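Side-chain contacts in hydrolase, putative (Plasmodium vivax, PDB 2B30), which is of unknown function but belongs to the HAD-like hydrolases, binds calcium at an aspartate site, and may act as a magnesium-dependent phosphatase: residues Ile54-Glu59 / Lys295-Lys300; Thr100-Gln105 / Thr109-Thr114. All coordinates share one frame; numbering follows the deposited sequence.

These two contacts illustrate how one fold combines long-range and local closure. From the N terminus, the chain forms strand 29-33 and then helix 48-60, whose residues 54-59 meet the last helix, 288-297. Interaction 1 therefore closes a loop of 235 residues, joining helix 48-60, which follows the first strand of the large mixed sheet, to the C-terminal helix. Within that loop lies interaction 2, a hairpin closed across three residues, which adds strands 101-103 and 109-112 to the edge of the same sheet. The contacts nest without crossing; the centres of interaction 1 and interaction 2 are about 26 Å apart, and the two do not touch.

Interaction 1: residues Ile54-Glu59 / Lys295-Lys300; sequences IKEAIE and KVFDLK
F297 reaches from the last turn of helix 288-297 to the flank of helix 48-60, where A57 and E56 receive its ring. The contact is a worked example of how one aromatic side chain can bridge two helices whose nearest CA atoms, those of A57 and F297, are 7.8 Å apart. At the small A57, the CB sits at the edge of the ring, in the ring plane, 3.7 Å from F297 CZ. The end of the ring also nears the helix backbone, with F297 CZ 3.6 Å from A57 N, an oblique approach and not a hydrogen bond. F297 carries CG anti to its carbonyl carbon (chi1 -67°), which sends the ring outward from its own helix towards the other.

E56 flanks the ring differently. With CG anti to the backbone N (chi1 -166°) and the chain extended beyond it, the glutamate runs past the phenylalanine, and the two side chains cross obliquely. Its CB lies 4.1 Å from F297 CE2, and its OE1 is 4.0 Å from the same ring atom. Carboxylate and ring planes are tilted 32° against each other. No hydrogen bond joins the two segments at this side of the ring or at any other point. The other carboxylate oxygen, OE2, has a long, weak ion pair with K60.

Around the contact, K55 NZ hydrogen-bonds K86 O, I58 touches F89 and V296 touches I27. The arrangement is helix-to-helix packing in a HAD-like alpha/beta core, joining the helix of the beta-alpha-beta crossover between strands 29-33 and 63-67 to the C-terminal helix.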
loop_
_atom_site.group_PDB
_atom_site.type_symbol
_atom_site.label_atom_id
_atom_site.label_comp_id
_atom_site.label_asym_id
_atom_site.label_seq_id
_atom_site.Cartn_x
_atom_site.Cartn_y
_atom_site.Cartn_z
ATOM N N ILE A 54 13.399 2.558 -24.514
ATOM C CA ILE A 54 13.922 1.585 -23.588
ATOM C C ILE A 54 15.369 1.249 -23.962
ATOM O O ILE A 54 16.248 1.211 -23.090
ATOM C CB ILE A 54 13.042 0.333 -23.551
ATOM C CG1 ILE A 54 11.680 0.686 -22.936
ATOM C CG2 ILE A 54 13.727 -0.779 -22.741
ATOM C CD1 ILE A 54 10.617 -0.364 -23.144
ATOM N N LYS A 55 15.618 1.040 -25.257
ATOM C CA LYS A 55 16.973 0.768 -25.754
ATOM C C LYS A 55 17.945 1.798 -25.229
ATOM O O LYS A 55 18.983 1.447 -24.684
ATOM C CB LYS A 55 17.005 0.770 -27.283
ATOM C CG LYS A 55 18.328 0.350 -27.906
ATOM C CD LYS A 55 18.228 0.325 -29.434
ATOM C CE LYS A 55 19.573 0.032 -30.108
ATOM N NZ LYS A 55 19.893 -1.428 -30.213
ATOM N N GLU A 56 17.594 3.070 -25.365
ATOM C CA GLU A 56 18.487 4.145 -24.957
ATOM C C GLU A 56 18.604 4.226 -23.433
ATOM O O GLU A 56 19.694 4.474 -22.908
ATOM C CB GLU A 56 18.016 5.481 -25.534
ATOM C CG GLU A 56 19.057 6.602 -25.449
ATOM C CD GLU A 56 18.600 7.896 -26.112
ATOM O OE1 GLU A 56 17.543 7.894 -26.777
ATOM O OE2 GLU A 56 19.304 8.921 -25.967
ATOM N N ALA A 57 17.489 3.994 -22.733
ATOM C CA ALA A 57 17.451 4.046 -21.262
ATOM C C ALA A 57 18.448 3.070 -20.651
ATOM O O ALA A 57 19.144 3.399 -19.696
ATOM C CB ALA A 57 16.044 3.752 -20.750
ATOM N N ILE A 58 18.518 1.873 -21.230
ATOM C CA ILE A 58 19.457 0.837 -20.789
ATOM C C ILE A 58 20.901 1.235 -21.107
ATOM O O ILE A 58 21.804 1.003 -20.309
ATOM C CB ILE A 58 19.122 -0.521 -21.428
ATOM C CG1 ILE A 58 17.779 -1.009 -20.900
ATOM C CG2 ILE A 58 20.197 -1.548 -21.116
ATOM C CD1 ILE A 58 17.122 -2.034 -21.757
ATOM N N GLU A 59 21.109 1.854 -22.261
ATOM C CA GLU A 59 22.429 2.386 -22.614
ATOM C C GLU A 59 22.846 3.594 -21.763
ATOM O O GLU A 59 24.008 3.727 -21.404
ATOM C CB GLU A 59 22.457 2.729 -24.099
ATOM C CG GLU A 59 22.291 1.483 -24.958
ATOM C CD GLU A 59 22.015 1.773 -26.415
ATOM O OE1 GLU A 59 21.810 2.962 -26.771
ATOM O OE2 GLU A 59 21.999 0.794 -27.199
ATOM N N LYS A 295 12.049 13.262 -22.104
ATOM C CA LYS A 295 12.099 14.385 -21.163
ATOM C C LYS A 295 12.905 14.054 -19.902
ATOM O O LYS A 295 13.513 14.942 -19.291
ATOM C CB LYS A 295 10.687 14.876 -20.812
ATOM C CG LYS A 295 9.912 15.379 -22.039
ATOM C CD LYS A 295 9.182 16.692 -21.781
ATOM C CE LYS A 295 8.714 17.367 -23.076
ATOM N NZ LYS A 295 9.824 17.990 -23.874
ATOM N N VAL A 296 12.923 12.774 -19.526
ATOM C CA VAL A 296 13.770 12.313 -18.427
ATOM C C VAL A 296 15.236 12.317 -18.841
ATOM O O VAL A 296 16.092 12.706 -18.043
ATOM C CB VAL A 296 13.372 10.904 -17.920
ATOM C CG1 VAL A 296 14.367 10.393 -16.873
ATOM C CG2 VAL A 296 11.974 10.932 -17.324
ATOM N N PHE A 297 15.519 11.904 -20.079
ATOM C CA PHE A 297 16.906 11.820 -20.567
ATOM C C PHE A 297 17.612 13.166 -20.568
ATOM O O PHE A 297 18.768 13.250 -20.163
ATOM C CB PHE A 297 16.991 11.225 -21.986
ATOM C CG PHE A 297 16.585 9.775 -22.077
ATOM C CD1 PHE A 297 16.847 8.881 -21.049
ATOM C CD2 PHE A 297 15.947 9.305 -23.206
ATOM C CE1 PHE A 297 16.456 7.563 -21.144
ATOM C CE2 PHE A 297 15.567 7.977 -23.308
ATOM C CZ PHE A 297 15.821 7.110 -22.278
ATOM N N ASP A 298 16.932 14.218 -21.013
ATOM C CA ASP A 298 17.588 15.524 -21.116
ATOM C C ASP A 298 17.616 16.320 -19.807
ATOM O O ASP A 298 18.100 17.452 -19.790
ATOM C CB ASP A 298 17.044 16.354 -22.294
ATOM C CG ASP A 298 15.560 16.565 -22.228
ATOM O OD1 ASP A 298 15.044 16.777 -21.108
ATOM O OD2 ASP A 298 14.918 16.517 -23.302
ATOM N N LEU A 299 17.134 15.734 -18.712
ATOM C CA LEU A 299 17.538 16.197 -17.385
ATOM C C LEU A 299 19.059 16.043 -17.227
ATOM O O LEU A 299 19.698 16.891 -16.628
ATOM C CB LEU A 299 16.855 15.402 -16.273
ATOM C CG LEU A 299 15.346 15.480 -16.056
ATOM C CD1 LEU A 299 14.906 14.370 -15.100
ATOM C CD2 LEU A 299 14.938 16.836 -15.517
ATOM N N LYS A 300 19.629 14.957 -17.757
ATOM C CA LYS A 300 21.067 14.677 -17.623
ATOM C C LYS A 300 21.840 15.243 -18.804
ATOM O O LYS A 300 21.720 16.422 -19.110
ATOM C CB LYS A 300 21.326 13.165 -17.488
#

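Interaction 2: residues Thr100-Gln105 / Thr109-Thr114; sequences TIVYDQ and TLLDET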
loop_
_atom_site.group_PDB
_atom_site.type_symbol
_atom_site.label_atom_id
_atom_site.label_comp_id
_atom_site.label_asym_id
_atom_site.label_seq_id
_atom_site.Cartn_x
_atom_site.Cartn_y
_atom_site.Cartn_z
ATOM N N THR A 100 2.886 -10.128 -7.279
ATOM C CA THR A 100 3.020 -11.434 -6.643
ATOM C C THR A 100 4.213 -12.235 -7.203
ATOM O O THR A 100 4.647 -13.222 -6.595
ATOM C CB THR A 100 1.711 -12.246 -6.757
ATOM O OG1 THR A 100 1.329 -12.357 -8.129
ATOM C CG2 THR A 100 0.597 -11.555 -6.007
ATOM N N ILE A 101 4.754 -11.808 -8.343
ATOM C CA ILE A 101 6.002 -12.384 -8.848
ATOM C C ILE A 101 6.993 -11.272 -9.182
ATOM O O ILE A 101 6.667 -10.359 -9.934
ATOM C CB ILE A 101 5.791 -13.295 -10.090
ATOM C CG1 ILE A 101 4.936 -14.495 -9.718
ATOM C CG2 ILE A 101 7.140 -13.805 -10.638
ATOM C CD1 ILE A 101 4.515 -15.339 -10.907
ATOM N N VAL A 102 8.204 -11.373 -8.637
ATOM C CA VAL A 102 9.229 -10.341 -8.822
ATOM C C VAL A 102 10.589 -10.961 -9.136
ATOM O O VAL A 102 11.037 -11.858 -8.421
ATOM C CB VAL A 102 9.370 -9.468 -7.558
ATOM C CG1 VAL A 102 10.393 -8.366 -7.783
ATOM C CG2 VAL A 102 8.032 -8.882 -7.160
ATOM N N TYR A 103 11.233 -10.480 -10.197
ATOM C CA TYR A 103 12.567 -10.940 -10.582
ATOM C C TYR A 103 13.579 -9.814 -10.467
ATOM O O TYR A 103 13.287 -8.671 -10.844
ATOM C CB TYR A 103 12.571 -11.448 -12.016
ATOM C CG TYR A 103 11.693 -12.650 -12.231
ATOM C CD1 TYR A 103 12.000 -13.873 -11.657
ATOM C CD2 TYR A 103 10.558 -12.568 -13.020
ATOM C CE1 TYR A 103 11.186 -14.980 -11.858
ATOM C CE2 TYR A 103 9.741 -13.671 -13.227
ATOM C CZ TYR A 103 10.063 -14.863 -12.648
ATOM O OH TYR A 103 9.251 -15.933 -12.854
ATOM N N ASP A 104 14.765 -10.123 -9.948
ATOM C CA ASP A 104 15.845 -9.130 -9.954
ATOM C C ASP A 104 16.501 -9.124 -11.334
ATOM O O ASP A 104 16.127 -9.920 -12.205
ATOM C CB ASP A 104 16.853 -9.313 -8.790
ATOM C CG ASP A 104 17.768 -10.540 -8.932
ATOM O OD1 ASP A 104 17.671 -11.353 -9.876
ATOM O OD2 ASP A 104 18.612 -10.691 -8.039
ATOM N N GLN A 105 17.454 -8.220 -11.533
ATOM C CA GLN A 105 18.093 -8.042 -12.839
ATOM C C GLN A 105 18.711 -9.343 -13.392
ATOM O O GLN A 105 18.745 -9.561 -14.604
ATOM C CB GLN A 105 19.159 -6.959 -12.716
ATOM C CG GLN A 105 19.817 -6.541 -13.998
ATOM C CD GLN A 105 20.451 -5.194 -13.842
ATOM O OE1 GLN A 105 21.172 -4.947 -12.874
ATOM N NE2 GLN A 105 20.170 -4.294 -14.775
ATOM N N THR A 109 14.230 -15.127 -8.141
ATOM C CA THR A 109 12.852 -15.006 -7.704
ATOM C C THR A 109 12.832 -14.354 -6.329
ATOM O O THR A 109 13.104 -15.000 -5.303
ATOM C CB THR A 109 12.158 -16.377 -7.632
ATOM O OG1 THR A 109 12.119 -16.962 -8.932
ATOM C CG2 THR A 109 10.740 -16.230 -7.135
ATOM N N LEU A 110 12.529 -13.064 -6.322
ATOM C CA LEU A 110 12.415 -12.318 -5.081
ATOM C C LEU A 110 11.081 -12.620 -4.413
ATOM O O LEU A 110 10.955 -12.532 -3.205
ATOM C CB LEU A 110 12.574 -10.811 -5.335
ATOM C CG LEU A 110 13.975 -10.314 -5.725
ATOM C CD1 LEU A 110 13.988 -8.816 -6.081
ATOM C CD2 LEU A 110 14.922 -10.575 -4.599
ATOM N N LEU A 111 10.091 -13.005 -5.198
ATOM C CA LEU A 111 8.752 -13.195 -4.674
ATOM C C LEU A 111 7.918 -13.977 -5.658
ATOM O O LEU A 111 7.855 -13.634 -6.844
ATOM C CB LEU A 111 8.092 -11.836 -4.435
ATOM C CG LEU A 111 6.833 -11.866 -3.568
ATOM C CD1 LEU A 111 7.148 -12.201 -2.101
ATOM C CD2 LEU A 111 6.123 -10.518 -3.673
ATOM N N ASP A 112 7.303 -15.038 -5.149
ATOM C CA ASP A 112 6.312 -15.822 -5.869
ATOM C C ASP A 112 5.173 -16.091 -4.895
ATOM O O ASP A 112 5.168 -17.112 -4.216
ATOM C CB ASP A 112 6.922 -17.139 -6.366
ATOM C CG ASP A 112 5.961 -17.957 -7.255
ATOM O OD1 ASP A 112 4.729 -17.719 -7.233
ATOM O OD2 ASP A 112 6.451 -18.848 -7.985
ATOM N N GLU A 113 4.218 -15.170 -4.801
ATOM C CA GLU A 113 3.099 -15.359 -3.875
ATOM C C GLU A 113 1.882 -15.983 -4.550
ATOM O O GLU A 113 1.388 -15.466 -5.546
ATOM C CB GLU A 113 2.714 -14.042 -3.201
ATOM C CG GLU A 113 3.761 -13.554 -2.196
ATOM C CD GLU A 113 4.029 -14.550 -1.081
ATOM O OE1 GLU A 113 3.151 -14.713 -0.208
ATOM O OE2 GLU A 113 5.114 -15.170 -1.085
ATOM N N THR A 114 1.406 -17.094 -3.995
ATOM C CA THR A 114 0.191 -17.746 -4.479
ATOM C C THR A 114 -0.949 -17.592 -3.485
ATOM O O THR A 114 -0.725 -17.461 -2.277
ATOM C CB THR A 114 0.401 -19.237 -4.695
ATOM O OG1 THR A 114 0.818 -19.832 -3.460
ATOM C CG2 THR A 114 1.441 -19.475 -5.777
#
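V102 packs against both L110 and L111, and this pairing of one residue with two is the tight part of the hairpin. Its CG1, anti to the backbone N (chi1 -178°), meets L110 CD1 at 4.0 Å, while CG2, on the other branch, comes equally close to L111 CB. Helix 225-235 closes over this side, L232 and H235 touching L110 and Y231 touching L111. D104 adds its CB beside L110 CD1, and its carboxylate OD1 takes the N-H of Y108 within the connecting turn.

Backbone bonds tie the same region. V102 N gives its hydrogen to L111 O at 2.9 Å, and L110 N donates to V102 O at 2.8 Å. Further along, E113 N donates to T100 O at 2.7 Å.

On the other face, which bears I101, Y103, T109 and D112, side chains of the two strands touch at fewer points, and the solvent side lies at the exposed T109. Y103 and T109 lie side by side, with T109 OG1 at the ring edge, near its plane, 3.7 Å from Y103 CE1. I101 CG1 passes D112 OD1 at 4.1 Å. The polar ends here look beyond the hairpin: Y103 OH bonds E142, while D112 bonds N180 and forms a salt bridge with R140. Through E142 and R140, this face meets the part of the chain around strands 136-140 and 143-147 of the six-stranded sheet.

The register slips by one residue between V102 and Y103, making L110 and L111 the doubled positions of a classic beta bulge in an antiparallel hairpin at the edge of the HAD-like core sheet.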